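PDB 4YWE: putative aldehyde dehydrogenase from Burkholderia cenocepacia, which probably oxidises aldehydes, with NAD or NADP as electron acceptor. Local coordinates for residues R223-D228 and A247-P252. Sequence-based numbering, arbitrary orientation.
With MG (magnesium ion), chain L.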
ATOM      1  N   ARG A 223     -12.439 -31.372   8.982  1.00 15.85           N
ATOM      2  CA  ARG A 223     -11.461 -32.444   9.148  1.00 17.47           C
ATOM      3  C   ARG A 223     -10.688 -32.741   7.865  1.00 19.88           C
ATOM      4  O   ARG A 223      -9.622 -33.355   7.907  1.00 19.25           O
ATOM      5  CB  ARG A 223     -12.143 -33.730   9.619  1.00 18.35           C
ATOM      6  CG  ARG A 223     -12.814 -33.655  10.979  1.00 21.04           C
ATOM      7  CD  ARG A 223     -13.390 -35.016  11.342  1.00 29.34           C
ATOM      8  NE  ARG A 223     -14.364 -34.950  12.426  1.00 37.86           N
ATOM      9  CZ  ARG A 223     -14.062 -35.098  13.711  1.00 45.81           C
ATOM     10  NH1 ARG A 223     -12.808 -35.317  14.080  1.00 48.08           N
ATOM     11  NH2 ARG A 223     -15.017 -35.027  14.630  1.00 48.75           N
ATOM     12  N   HIS A 224     -11.227 -32.313   6.728  1.00 22.29           N
ATOM     13  CA  HIS A 224     -10.680 -32.717   5.436  1.00 22.75           C
ATOM     14  C   HIS A 224      -9.310 -32.098   5.169  1.00 22.41           C
ATOM     15  O   HIS A 224      -9.151 -30.879   5.238  1.00 14.22           O
ATOM     16  CB  HIS A 224     -11.645 -32.353   4.307  1.00 22.75           C
ATOM     17  CG  HIS A 224     -11.511 -33.229   3.100  1.00 21.77           C
ATOM     18  ND1 HIS A 224     -10.466 -33.114   2.209  1.00 20.81           N
ATOM     19  CD2 HIS A 224     -12.285 -34.242   2.644  1.00 19.10           C
ATOM     20  CE1 HIS A 224     -10.604 -34.015   1.254  1.00 24.59           C
ATOM     21  NE2 HIS A 224     -11.700 -34.713   1.493  1.00 22.53           N
ATOM     22  N   PRO A 225      -8.316 -32.948   4.857  1.00 17.16           N
ATOM     23  CA  PRO A 225      -6.927 -32.542   4.609  1.00 19.06           C
ATOM     24  C   PRO A 225      -6.725 -31.880   3.249  1.00 17.38           C
ATOM     25  O   PRO A 225      -5.655 -31.326   2.996  1.00 16.13           O
ATOM     26  CB  PRO A 225      -6.151 -33.867   4.674  1.00 18.89           C
ATOM     27  CG  PRO A 225      -7.127 -34.893   5.195  1.00 22.55           C
ATOM     28  CD  PRO A 225      -8.473 -34.407   4.783  1.00 16.09           C
ATOM     29  N   GLY A 226      -7.738 -31.943   2.389  1.00 18.08           N
ATOM     30  CA  GLY A 226      -7.646 -31.386   1.051  1.00 16.65           C
ATOM     31  C   GLY A 226      -8.054 -29.928   0.943  1.00 15.57           C
ATOM     32  O   GLY A 226      -8.046 -29.354  -0.144  1.00 17.64           O
ATOM     33  N   ILE A 227      -8.413 -29.332   2.076  1.00 16.83           N
ATOM     34  CA  ILE A 227      -8.776 -27.919   2.132  1.00 15.91           C
ATOM     35  C   ILE A 227      -7.590 -27.136   2.683  1.00 14.97           C
ATOM     36  O   ILE A 227      -6.862 -27.632   3.542  1.00 18.51           O
ATOM     37  CB  ILE A 227     -10.056 -27.712   2.972  1.00 17.65           C
ATOM     38  CG1 ILE A 227     -11.237 -28.415   2.301  1.00 15.76           C
ATOM     39  CG2 ILE A 227     -10.365 -26.232   3.159  1.00 18.32           C
ATOM     40  CD1 ILE A 227     -12.530 -28.313   3.072  1.00 14.04           C
ATOM     41  N   ASP A 228      -7.387 -25.920   2.185  1.00 15.64           N
ATOM     42  CA  ASP A 228      -6.196 -25.148   2.529  1.00 12.22           C
ATOM     43  C   ASP A 228      -6.490 -23.982   3.470  1.00 12.48           C
ATOM     44  O   ASP A 228      -5.581 -23.446   4.101  1.00 11.66           O
ATOM     45  CB  ASP A 228      -5.529 -24.631   1.255  1.00 16.45           C
ATOM     46  CG  ASP A 228      -5.235 -25.740   0.266  1.00 18.49           C
ATOM     47  OD1 ASP A 228      -4.367 -26.588   0.565  1.00 22.40           O
ATOM     48  OD2 ASP A 228      -5.874 -25.764  -0.808  1.00 12.88           O
ATOM     49  N   ALA A 247      -6.807 -27.956  12.832  1.00 16.90           N
ATOM     50  CA  ALA A 247      -5.435 -27.901  13.324  1.00 13.71           C
ATOM     51  C   ALA A 247      -4.708 -29.225  13.093  1.00 21.94           C
ATOM     52  O   ALA A 247      -3.477 -29.273  13.077  1.00 14.57           O
ATOM     53  CB  ALA A 247      -5.418 -27.537  14.797  1.00 13.84           C
ATOM     54  N   GLU A 248      -5.476 -30.296  12.914  1.00 24.78           N
ATOM     55  CA  GLU A 248      -4.905 -31.611  12.643  1.00 23.55           C
ATOM     56  C   GLU A 248      -4.180 -31.631  11.302  1.00 22.41           C
ATOM     57  O   GLU A 248      -3.219 -32.376  11.116  1.00 21.80           O
ATOM     58  CB  GLU A 248      -5.994 -32.685  12.672  1.00 22.28           C
ATOM     59  CG  GLU A 248      -6.541 -32.973  14.062  1.00 22.12           C
ATOM     60  CD  GLU A 248      -5.498 -33.574  14.987  1.00 24.13           C
ATOM     61  OE1 GLU A 248      -4.551 -34.216  14.482  1.00 26.87           O
ATOM     62  OE2 GLU A 248      -5.621 -33.403  16.219  1.00 21.91           O
ATOM     63  N   ASN A 249      -4.647 -30.806  10.370  1.00 22.36           N
ATOM     64  CA  ASN A 249      -4.018 -30.694   9.060  1.00 20.37           C
ATOM     65  C   ASN A 249      -3.293 -29.359   8.920  1.00 19.25           C
ATOM     66  O   ASN A 249      -2.878 -28.985   7.822  1.00 19.44           O
ATOM     67  CB  ASN A 249      -5.060 -30.845   7.950  1.00 18.76           C
ATOM     68  CG  ASN A 249      -5.831 -32.145   8.049  1.00 20.70           C
ATOM     69  OD1 ASN A 249      -7.056 -32.146   8.179  1.00 26.94           O
ATOM     70  ND2 ASN A 249      -5.117 -33.264   7.989  1.00 17.46           N
ATOM     71  N   HIS A 250      -3.152 -28.653  10.040  1.00 15.74           N
ATOM     72  CA  HIS A 250      -2.531 -27.328  10.076  1.00 16.73           C
ATOM     73  C   HIS A 250      -3.216 -26.355   9.117  1.00 14.33           C
ATOM     74  O   HIS A 250      -2.558 -25.561   8.443  1.00 15.27           O
ATOM     75  CB  HIS A 250      -1.036 -27.424   9.753  1.00 17.68           C
ATOM     76  CG  HIS A 250      -0.275 -28.306  10.693  1.00 20.04           C
ATOM     77  ND1 HIS A 250       0.125 -27.889  11.944  1.00 21.51           N
ATOM     78  CD2 HIS A 250       0.153 -29.585  10.567  1.00 20.74           C
ATOM     79  CE1 HIS A 250       0.769 -28.872  12.548  1.00 20.54           C
ATOM     80  NE2 HIS A 250       0.799 -29.912  11.734  1.00 21.97           N
ATOM     81  N   VAL A 251      -4.542 -26.421   9.067  1.00 17.64           N
ATOM     82  CA  VAL A 251      -5.321 -25.544   8.203  1.00 15.40           C
ATOM     83  C   VAL A 251      -5.767 -24.307   8.975  1.00 11.88           C
ATOM     84  O   VAL A 251      -6.430 -24.419  10.006  1.00 12.64           O
ATOM     85  CB  VAL A 251      -6.533 -26.282   7.608  1.00 17.44           C
ATOM     86  CG1 VAL A 251      -7.426 -25.314   6.841  1.00 15.25           C
ATOM     87  CG2 VAL A 251      -6.069 -27.420   6.713  1.00 17.85           C
ATOM     88  N   PRO A 252      -5.403 -23.118   8.471  1.00 16.67           N
ATOM     89  CA  PRO A 252      -5.786 -21.849   9.097  1.00 14.21           C
ATOM     90  C   PRO A 252      -7.292 -21.612   9.042  1.00 16.54           C
ATOM     91  O   PRO A 252      -7.927 -21.907   8.027  1.00 18.01           O
ATOM     92  CB  PRO A 252      -5.033 -20.806   8.264  1.00 16.73           C
ATOM     93  CG  PRO A 252      -4.835 -21.460   6.938  1.00 11.18           C
ATOM     94  CD  PRO A 252      -4.626 -22.914   7.236  1.00 11.56           C
TER
HETATM   95 MG    MG L 504      -1.223 -25.121   6.821  1.00 44.30          MG
HETATM   96  O   HOH W   1      -1.440 -23.438   5.238  1.00  9.25           O
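Val251 and Asn249 reach from one loop onto the backbone of another, Val251 with its two methyl groups and Asn249 with the flat end of its side chain. The two methyls of Val251 touch successive residues from one side: CG1, anti to the backbone N (chi1 173°), rests on the carbonyl group of Asp228, 3.7 Å from its C, while CG2 comes within 3.3 Å of Ile227 O. Beside it the Pro252 ring touches the same Asp228 carbonyl, with CD 3.3 Å from Asp228 O. Toward the other end, the side chain of Asn249 lies across Pro225, the second residue of the type I turn from His224 to Ile227, its CG 3.6 Å from Pro225 CA. That turn is braced from within, where Gly226 N donates to His224 ND1 (3.0 Å), approaching 15° out of the imidazole plane, and His224 NE2 is held in turn by Glu52.

In the opposing loop a Schellman motif ends helix 236-246, with Val251 N bonded to Ala246 O and His250, at positive phi, as C-prime. The same histidine binds magnesium through its carbonyl O at 2.1 Å, and a water is a second ligand.

Two helix-to-strand connections lie side by side here, 214-223 into 229-233 and 236-246 into 253-256; strand 229-233, helix 236-246 and the parallel strand 253-256 form a beta-alpha-beta crossover. Helix 48-63 packs against His224 and Ile227, and its Arg59 forms a salt bridge with Asp228, whereas His461 of the second subunit meets the His250 ring edge-to-face.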